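Local coordinates for protein Alpha/beta fold hydrolase (Pseudomonas aeruginosa, PDB 6I8W) that acts as a membrane-bound phospholipase A that degrades membrane phospholipids and serves as a virulence factor, at residues P97-S102 against A223-I228; A108-G113 against F229-Q234; R187-F192 against R217-S222. All blocks are in the same frame, centred on the assembly; numbering follows the deposited sequence.

Interaction 1: P97-S102 against A223-I228; sequences PGFGDS and AFNAQI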
loop_
_atom_site.group_PDB
_atom_site.type_symbol
_atom_site.label_atom_id
_atom_site.label_comp_id
_atom_site.label_asym_id
_atom_site.label_seq_id
_atom_site.Cartn_x
_atom_site.Cartn_y
_atom_site.Cartn_z
ATOM N N PRO A 97 6.076 1.504 8.979
ATOM C CA PRO A 97 7.106 2.446 9.406
ATOM C C PRO A 97 7.789 3.065 8.188
ATOM O O PRO A 97 8.057 2.347 7.209
ATOM C CB PRO A 97 8.082 1.564 10.208
ATOM C CG PRO A 97 7.196 0.487 10.770
ATOM C CD PRO A 97 6.163 0.218 9.700
ATOM N N GLY A 98 8.024 4.374 8.244
ATOM C CA GLY A 98 8.541 5.125 7.113
ATOM C C GLY A 98 7.460 5.821 6.287
ATOM O O GLY A 98 7.767 6.735 5.520
ATOM N N PHE A 99 6.198 5.418 6.472
ATOM C CA PHE A 99 5.090 5.885 5.618
ATOM C C PHE A 99 3.845 6.296 6.403
ATOM O O PHE A 99 3.721 5.993 7.589
ATOM C CB PHE A 99 4.719 4.784 4.595
ATOM C CG PHE A 99 5.878 4.359 3.741
ATOM C CD1 PHE A 99 6.263 5.121 2.639
ATOM C CD2 PHE A 99 6.630 3.237 4.076
ATOM C CE1 PHE A 99 7.366 4.758 1.869
ATOM C CE2 PHE A 99 7.734 2.862 3.310
ATOM C CZ PHE A 99 8.101 3.624 2.203
ATOM N N GLY A 100 2.928 6.995 5.732
ATOM C CA GLY A 100 1.645 7.355 6.327
ATOM C C GLY A 100 1.785 8.099 7.641
ATOM O O GLY A 100 2.570 9.032 7.747
ATOM N N ASP A 101 1.051 7.667 8.662
ATOM C CA ASP A 101 1.117 8.342 9.955
ATOM C C ASP A 101 1.959 7.568 10.962
ATOM O O ASP A 101 1.915 7.863 12.144
ATOM C CB ASP A 101 -0.291 8.555 10.529
ATOM C CG ASP A 101 -1.142 9.498 9.682
ATOM O OD1 ASP A 101 -0.622 10.521 9.198
ATOM O OD2 ASP A 101 -2.337 9.205 9.493
ATOM N N SER A 102 2.704 6.565 10.497
ATOM C CA SER A 102 3.555 5.779 11.391
ATOM C C SER A 102 4.899 6.474 11.631
ATOM O O SER A 102 5.254 7.395 10.906
ATOM C CB SER A 102 3.774 4.372 10.821
ATOM O OG SER A 102 2.581 3.599 10.898
ATOM N N ALA A 223 11.963 13.619 -0.231
ATOM C CA ALA A 223 13.363 13.406 0.151
ATOM C C ALA A 223 13.534 12.110 0.950
ATOM O O ALA A 223 14.398 11.285 0.642
ATOM C CB ALA A 223 13.893 14.602 0.950
ATOM N N PHE A 224 12.696 11.926 1.964
ATOM C CA PHE A 224 12.716 10.705 2.751
ATOM C C PHE A 224 12.303 9.485 1.917
ATOM O O PHE A 224 12.880 8.407 2.045
ATOM C CB PHE A 224 11.810 10.844 3.968
ATOM C CG PHE A 224 11.999 9.758 4.978
ATOM C CD1 PHE A 224 13.165 9.685 5.716
ATOM C CD2 PHE A 224 11.016 8.806 5.191
ATOM C CE1 PHE A 224 13.348 8.684 6.645
ATOM C CE2 PHE A 224 11.203 7.807 6.125
ATOM C CZ PHE A 224 12.361 7.746 6.845
ATOM N N ASN A 225 11.295 9.646 1.070
ATOM C CA ASN A 225 10.896 8.539 0.210
ATOM C C ASN A 225 12.058 8.119 -0.693
ATOM O O ASN A 225 12.299 6.931 -0.866
ATOM C CB ASN A 225 9.674 8.899 -0.640
ATOM C CG ASN A 225 8.357 8.814 0.144
ATOM O OD1 ASN A 225 8.307 8.297 1.264
ATOM N ND2 ASN A 225 7.293 9.333 -0.450
ATOM N N ALA A 226 12.799 9.092 -1.225
ATOM C CA ALA A 226 13.920 8.790 -2.109
ATOM C C ALA A 226 14.992 7.975 -1.385
ATOM O O ALA A 226 15.624 7.091 -1.968
ATOM C CB ALA A 226 14.522 10.083 -2.670
ATOM N N GLN A 227 15.203 8.293 -0.114
ATOM C CA GLN A 227 16.188 7.584 0.707
ATOM C C GLN A 227 15.746 6.135 0.947
ATOM O O GLN A 227 16.535 5.197 0.828
ATOM C CB GLN A 227 16.389 8.323 2.034
ATOM C CG GLN A 227 16.816 7.457 3.209
ATOM C CD GLN A 227 17.027 8.279 4.479
ATOM O OE1 GLN A 227 17.080 7.735 5.586
ATOM N NE2 GLN A 227 17.142 9.598 4.322
ATOM N N ILE A 228 14.473 5.951 1.267
ATOM C CA ILE A 228 13.936 4.606 1.408
ATOM C C ILE A 228 14.050 3.841 0.090
ATOM O O ILE A 228 14.434 2.673 0.082
ATOM C CB ILE A 228 12.469 4.617 1.872
ATOM C CG1 ILE A 228 12.372 5.077 3.328
ATOM C CG2 ILE A 228 11.854 3.216 1.754
ATOM C CD1 ILE A 228 10.937 5.130 3.841
HETATM O O HOH W 1 7.491 8.628 3.667
#
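Gly-98 and Ile-228 mark where the two backbones come closest, with 7.9 Å between their CA atoms, so side chains and one water fill the interval. In this alpha/beta hydrolase, 97-102 belongs to the loop after strand 90-94. It closes with a type II' turn from Phe-99 to Ser-102, joined by Ser-102 N to Phe-99 O at 3.1 Å. Residues 223-228 are part of helix 208-234, which is kinked where the N atoms of Ala-223 and Phe-224 lack a bond to the preceding turn.

Phe-99 and Ile-228 reach toward each other tip to tip, and CZ of Phe-99 stands 3.6 Å from CD1 of Ile-228, with Ile-228 CG2 close to the same ring carbon. Ile-228 gets CD1 this far forward by an extended chain, chi2 179°. Beside them Phe-224 turns the edge of its ring to the loop, and the Gly-98 carbonyl O lies near the ring plane, 3.6 Å from CE2 of Phe-224. The Asn-225 amide crosses the Phe-99 ring obliquely, their planes 31° apart, with OD1 of Asn-225 3.7 Å from CE1 of Phe-99.

Outside the segments, Phe-224 also packs on Lys-104 and Ile-228 on Tyr-110. No direct hydrogen bond joins the two segments; a water does so instead, donating to Gly-98 O at 2.7 Å and to Asn-225 OD1 at 2.6 Å.

Interaction 2: A108-G113 against F229-Q234; sequences ASYDVG and FEQLRQ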
loop_
_atom_site.group_PDB
_atom_site.type_symbol
_atom_site.label_atom_id
_atom_site.label_comp_id
_atom_site.label_asym_id
_atom_site.label_seq_id
_atom_site.Cartn_x
_atom_site.Cartn_y
_atom_site.Cartn_z
ATOM N N ALA A 108 16.778 4.225 10.606
ATOM C CA ALA A 108 16.338 2.840 10.593
ATOM C C ALA A 108 16.572 2.197 9.225
ATOM O O ALA A 108 16.830 2.886 8.232
ATOM C CB ALA A 108 14.866 2.751 10.977
ATOM N N SER A 109 16.497 0.874 9.184
ATOM C CA SER A 109 16.488 0.162 7.921
ATOM C C SER A 109 15.042 0.005 7.428
ATOM O O SER A 109 14.141 -0.327 8.202
ATOM C CB SER A 109 17.164 -1.198 8.064
ATOM O OG SER A 109 17.069 -1.920 6.849
ATOM N N TYR A 110 14.832 0.213 6.136
ATOM C CA TYR A 110 13.510 0.092 5.570
ATOM C C TYR A 110 13.470 -0.936 4.451
ATOM O O TYR A 110 12.560 -0.919 3.629
ATOM C CB TYR A 110 13.018 1.451 5.067
ATOM C CG TYR A 110 12.787 2.447 6.177
ATOM C CD1 TYR A 110 11.619 2.414 6.924
ATOM C CD2 TYR A 110 13.739 3.410 6.483
ATOM C CE1 TYR A 110 11.405 3.314 7.945
ATOM C CE2 TYR A 110 13.529 4.322 7.497
ATOM C CZ TYR A 110 12.352 4.262 8.223
ATOM O OH TYR A 110 12.123 5.155 9.235
ATOM N N ASP A 111 14.463 -1.822 4.426
ATOM C CA ASP A 111 14.448 -2.951 3.503
ATOM C C ASP A 111 13.254 -3.858 3.796
ATOM O O ASP A 111 12.742 -3.877 4.916
ATOM C CB ASP A 111 15.747 -3.752 3.610
ATOM C CG ASP A 111 15.865 -4.477 4.927
ATOM O OD1 ASP A 111 16.330 -3.860 5.910
ATOM O OD2 ASP A 111 15.450 -5.653 4.993
ATOM N N VAL A 112 12.826 -4.635 2.808
ATOM C CA VAL A 112 11.582 -5.397 2.942
ATOM C C VAL A 112 11.720 -6.531 3.965
ATOM O O VAL A 112 10.731 -6.987 4.537
ATOM C CB VAL A 112 11.126 -5.968 1.589
ATOM C CG1 VAL A 112 10.687 -4.845 0.667
ATOM C CG2 VAL A 112 12.241 -6.804 0.946
ATOM N N GLY A 113 12.948 -6.993 4.180
ATOM C CA GLY A 113 13.202 -8.019 5.177
ATOM C C GLY A 113 12.956 -7.531 6.599
ATOM O O GLY A 113 12.248 -8.169 7.376
ATOM N N PHE A 229 13.730 4.499 -1.023
ATOM C CA PHE A 229 13.788 3.834 -2.326
ATOM C C PHE A 229 15.210 3.346 -2.609
ATOM O O PHE A 229 15.405 2.274 -3.187
ATOM C CB PHE A 229 13.317 4.759 -3.454
ATOM C CG PHE A 229 13.009 4.029 -4.743
ATOM C CD1 PHE A 229 11.743 3.523 -4.980
ATOM C CD2 PHE A 229 13.996 3.825 -5.698
ATOM C CE1 PHE A 229 11.460 2.838 -6.158
ATOM C CE2 PHE A 229 13.726 3.144 -6.872
ATOM C CZ PHE A 229 12.456 2.646 -7.105
ATOM N N GLU A 230 16.199 4.121 -2.179
ATOM C CA GLU A 230 17.594 3.732 -2.371
ATOM C C GLU A 230 17.941 2.490 -1.549
ATOM O O GLU A 230 18.677 1.618 -2.012
ATOM C CB GLU A 230 18.530 4.889 -2.023
ATOM C CG GLU A 230 19.126 5.545 -3.247
ATOM C CD GLU A 230 19.825 4.544 -4.149
ATOM O OE1 GLU A 230 20.854 3.973 -3.726
ATOM O OE2 GLU A 230 19.336 4.321 -5.277
ATOM N N GLN A 231 17.406 2.407 -0.335
ATOM C CA GLN A 231 17.548 1.194 0.467
ATOM C C GLN A 231 16.881 -0.011 -0.204
ATOM O O GLN A 231 17.400 -1.119 -0.155
ATOM C CB GLN A 231 16.958 1.395 1.859
ATOM C CG GLN A 231 17.747 2.347 2.745
ATOM C CD GLN A 231 17.319 2.232 4.188
ATOM O OE1 GLN A 231 16.905 1.163 4.631
ATOM N NE2 GLN A 231 17.396 3.333 4.926
ATOM N N LEU A 232 15.725 0.201 -0.825
ATOM C CA LEU A 232 15.033 -0.903 -1.482
ATOM C C LEU A 232 15.887 -1.419 -2.643
ATOM O O LEU A 232 15.878 -2.614 -2.953
ATOM C CB LEU A 232 13.642 -0.478 -1.970
ATOM C CG LEU A 232 12.595 -0.115 -0.906
ATOM C CD1 LEU A 232 11.331 0.416 -1.553
ATOM C CD2 LEU A 232 12.274 -1.326 -0.031
ATOM N N ARG A 233 16.650 -0.524 -3.265
ATOM C CA ARG A 233 17.557 -0.924 -4.334
ATOM C C ARG A 233 18.800 -1.620 -3.792
ATOM O O ARG A 233 19.190 -2.674 -4.290
ATOM C CB ARG A 233 17.980 0.285 -5.171
ATOM C CG ARG A 233 16.835 0.992 -5.869
ATOM C CD ARG A 233 17.341 2.130 -6.748
ATOM N NE ARG A 233 17.913 1.650 -8.002
ATOM C CZ ARG A 233 18.300 2.445 -8.994
ATOM N NH1 ARG A 233 18.182 3.760 -8.872
ATOM N NH2 ARG A 233 18.803 1.928 -10.106
ATOM N N GLN A 234 19.428 -1.018 -2.784
ATOM C CA GLN A 234 20.710 -1.523 -2.272
ATOM C C GLN A 234 20.540 -2.756 -1.391
ATOM O O GLN A 234 21.449 -3.575 -1.284
ATOM C CB GLN A 234 21.451 -0.435 -1.486
ATOM C CG GLN A 234 21.743 0.818 -2.283
ATOM C CD GLN A 234 22.715 0.578 -3.420
ATOM O OE1 GLN A 234 23.507 -0.366 -3.388
ATOM N NE2 GLN A 234 22.662 1.436 -4.433
#
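Gln-231 grips the backbone of 108-113 with both ends of its side-chain amide. OE1 of Gln-231 accepts from Tyr-110 N at 2.7 Å in a nearly straight bond (N-H...O 170°), the donor tilted 29° from the carbonyl plane. The other end is looser: NE2 of Gln-231 gives a weak bond, 3.4 Å long, to Ala-108 O. One amide thus reads the C=O and N-H that flank Ser-109, as a residue of a parallel strand would, which would favour this rotation of the amide. The side chain reaches the loop because it runs extended beyond CG, with CD anti (chi2 -166°).

Tyr-110 borders the same amide. NE2 of Gln-231 lies at the edge of the ring, close to its plane, and 4.0 Å from CD2 of Tyr-110. The far end of the tyrosine is held elsewhere, OH bonding to Pro-105 O.

The second foothold is apolar. CD2 of Leu-232 touches both the Tyr-110 carbonyl O, at 3.7 Å, and CG1 of Val-112, at 3.9 Å, the leucine and valine side chains crossing at about a right angle.

Behind this first shell, Asp-111 occupies the N-cap of helix 112-125. Its side chain caps a backbone N just past Gly-113, and its OD1 is also bonded to Thr-114 OG1, while Ser-109 O takes a bond from Arg-118. These bonds tie the same backbone to helix 112-125. Val-112 and Leu-232 also meet helix 138-149, the former on His-141, Ile-142 and Leu-145, the latter on Met-138. The C-terminal turns of helix 208-234 therefore lie against the start of helix 112-125 and beside helix 138-149, which follows strand 131-136 of the central sheet and a probable nucleophile elbow.

Interaction 3: R187-F192 against R217-S222; sequences RQPEDF and RAVAAS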
loop_
_atom_site.group_PDB
_atom_site.type_symbol
_atom_site.label_atom_id
_atom_site.label_comp_id
_atom_site.label_asym_id
_atom_site.label_seq_id
_atom_site.Cartn_x
_atom_site.Cartn_y
_atom_site.Cartn_z
ATOM N N ARG A 187 8.954 15.091 -6.835
ATOM C CA ARG A 187 9.822 16.210 -6.446
ATOM C C ARG A 187 9.135 17.572 -6.553
ATOM O O ARG A 187 9.395 18.481 -5.756
ATOM C CB ARG A 187 11.085 16.231 -7.314
ATOM C CG ARG A 187 11.845 14.921 -7.353
ATOM C CD ARG A 187 12.584 14.679 -6.064
ATOM N NE ARG A 187 13.537 13.580 -6.183
ATOM C CZ ARG A 187 14.449 13.288 -5.260
ATOM N NH1 ARG A 187 14.532 14.021 -4.153
ATOM N NH2 ARG A 187 15.279 12.269 -5.443
ATOM N N GLN A 188 8.288 17.707 -7.568
ATOM C CA GLN A 188 7.576 18.946 -7.857
ATOM C C GLN A 188 6.081 18.687 -7.920
ATOM O O GLN A 188 5.667 17.586 -8.268
ATOM C CB GLN A 188 8.066 19.555 -9.175
ATOM C CG GLN A 188 9.547 19.840 -9.242
ATOM C CD GLN A 188 9.883 21.179 -8.621
ATOM O OE1 GLN A 188 9.970 21.310 -7.399
ATOM N NE2 GLN A 188 10.051 22.191 -9.465
ATOM N N PRO A 189 5.271 19.711 -7.603
ATOM C CA PRO A 189 3.821 19.538 -7.507
ATOM C C PRO A 189 3.208 18.999 -8.805
ATOM O O PRO A 189 2.235 18.239 -8.723
ATOM C CB PRO A 189 3.318 20.959 -7.213
ATOM C CG PRO A 189 4.499 21.658 -6.588
ATOM C CD PRO A 189 5.685 21.101 -7.305
ATOM N N GLU A 190 3.787 19.338 -9.961
ATOM C CA GLU A 190 3.240 18.867 -11.236
ATOM C C GLU A 190 3.556 17.382 -11.465
ATOM O O GLU A 190 2.945 16.730 -12.323
ATOM C CB GLU A 190 3.799 19.659 -12.421
ATOM C CG GLU A 190 5.240 19.299 -12.762
ATOM C CD GLU A 190 6.287 20.119 -12.039
ATOM O OE1 GLU A 190 5.932 20.870 -11.109
ATOM O OE2 GLU A 190 7.481 19.977 -12.386
ATOM N N ASP A 191 4.506 16.838 -10.705
ATOM C CA ASP A 191 4.872 15.430 -10.880
ATOM C C ASP A 191 3.866 14.511 -10.200
ATOM O O ASP A 191 3.910 13.293 -10.381
ATOM C CB ASP A 191 6.275 15.146 -10.330
ATOM C CG ASP A 191 7.386 15.701 -11.222
ATOM O OD1 ASP A 191 7.078 16.220 -12.317
ATOM O OD2 ASP A 191 8.572 15.609 -10.820
ATOM N N PHE A 192 2.958 15.077 -9.411
ATOM C CA PHE A 192 1.984 14.229 -8.742
ATOM C C PHE A 192 0.971 13.707 -9.754
ATOM O O PHE A 192 0.645 12.529 -9.734
ATOM C CB PHE A 192 1.267 14.951 -7.601
ATOM C CG PHE A 192 0.338 14.047 -6.823
ATOM C CD1 PHE A 192 0.845 13.002 -6.068
ATOM C CD2 PHE A 192 -1.038 14.226 -6.875
ATOM C CE1 PHE A 192 -0.006 12.141 -5.360
ATOM C CE2 PHE A 192 -1.894 13.384 -6.170
ATOM C CZ PHE A 192 -1.377 12.332 -5.415
ATOM N N ARG A 217 1.644 17.095 -0.124
ATOM C CA ARG A 217 2.107 16.110 0.848
ATOM C C ARG A 217 3.166 15.178 0.253
ATOM O O ARG A 217 4.123 14.808 0.932
ATOM C CB ARG A 217 0.922 15.294 1.382
ATOM C CG ARG A 217 -0.048 16.120 2.220
ATOM C CD ARG A 217 -1.340 15.364 2.475
ATOM N NE ARG A 217 -1.102 14.068 3.101
ATOM C CZ ARG A 217 -0.969 13.882 4.411
ATOM N NH1 ARG A 217 -1.050 14.911 5.245
ATOM N NH2 ARG A 217 -0.756 12.662 4.886
ATOM N N ALA A 218 2.984 14.790 -1.008
ATOM C CA ALA A 218 3.937 13.910 -1.683
ATOM C C ALA A 218 5.291 14.596 -1.882
ATOM O O ALA A 218 6.342 13.977 -1.708
ATOM C CB ALA A 218 3.369 13.440 -3.022
ATOM N N VAL A 219 5.268 15.877 -2.242
ATOM C CA VAL A 219 6.502 16.641 -2.372
ATOM C C VAL A 219 7.227 16.713 -1.026
ATOM O O VAL A 219 8.432 16.490 -0.949
ATOM C CB VAL A 219 6.241 18.080 -2.898
ATOM C CG1 VAL A 219 7.514 18.934 -2.811
ATOM C CG2 VAL A 219 5.705 18.054 -4.325
ATOM N N ALA A 220 6.486 16.993 0.040
ATOM C CA ALA A 220 7.094 17.107 1.363
ATOM C C ALA A 220 7.732 15.782 1.799
ATOM O O ALA A 220 8.720 15.777 2.518
ATOM C CB ALA A 220 6.063 17.564 2.383
ATOM N N ALA A 221 7.180 14.664 1.337
ATOM C CA ALA A 221 7.690 13.348 1.716
ATOM C C ALA A 221 8.807 12.848 0.792
ATOM O O ALA A 221 9.414 11.814 1.063
ATOM C CB ALA A 221 6.547 12.330 1.733
ATOM N N SER A 222 9.088 13.584 -0.283
ATOM C CA SER A 222 9.876 13.036 -1.387
ATOM C C SER A 222 11.340 12.744 -1.017
ATOM O O SER A 222 11.896 11.734 -1.447
ATOM C CB SER A 222 9.831 13.979 -2.602
ATOM O OG SER A 222 10.351 15.271 -2.304
#
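Val-219 stands over one face of the flat peptide group that joins Gln-188 to Pro-189: its CG2 is 3.7 Å from Gln-188 C and equally far from Pro-189 N. CD of Pro-189 is a looser neighbour of CG2 of Val-219, at 4.3 Å. Two other flat groups meet the helix obliquely. The Phe-192 ring brings CD1 to within 4.0 Å of Ala-218 CB, and the Arg-187 guanidinium passes the carbonyl O of Ser-222 without a hydrogen bond to it.

The site belongs to the region between strands 154-160 and 250-255, the place where alpha/beta hydrolases commonly carry an inserted lid. Here the loop leading into helix 191-199 folds back on helix 208-234. It bends through a type I turn from Gln-188 to Asp-191, closed by Asp-191 N to Gln-188 O at 2.8 Å, and the turn brings Phe-192 round to face the helix, with Pro-189 touching it from the side.

Val-219 is the hub. Its methyls divide the work: CG1, anti to the backbone N (chi1 171°), meets the Arg-187 carbonyl O at 3.5 Å, while CG2 takes the next peptide along. The Phe-192 ring packs on Val-186 and Leu-214 as well as on Ala-218; the side chain comes within about 5 Å of a bound myristic acid, so the contact lies close to that ligand.

At the far end, Arg-187 CA and CD skirt Ser-222 OG, whose proton is directed back into its own helix. Ser-222 OG donates at 2.6 Å to Val-219 O, on a lone pair in the carbonyl plane, and the same oxygen also accepts from Ser-222 N.

How the interactions relate
All three contacts use consecutive parts of helix 208-234: 217-222 (interaction 3), 223-228 (interaction 1) and 229-234 (interaction 2). Interactions 1 and 2 have centres 11 Å apart and meet at Tyr-110 of interaction 2, whose ring packs on Gly-98 and Ile-228 and whose OH lies by Phe-224. Interaction 3 touches interaction 1 through Arg-187 NH2 on Ala-226 CB, their centres 13 Å apart; its centre is 21 Å from that of interaction 2. Along the chain, the segments of interactions 1 and 2 alternate, with interaction 3 nested inside both. One long helix thus joins the loop after strand 90-94 and the start of helix 112-125 to the loop before helix 191-199, near bound myristic acid.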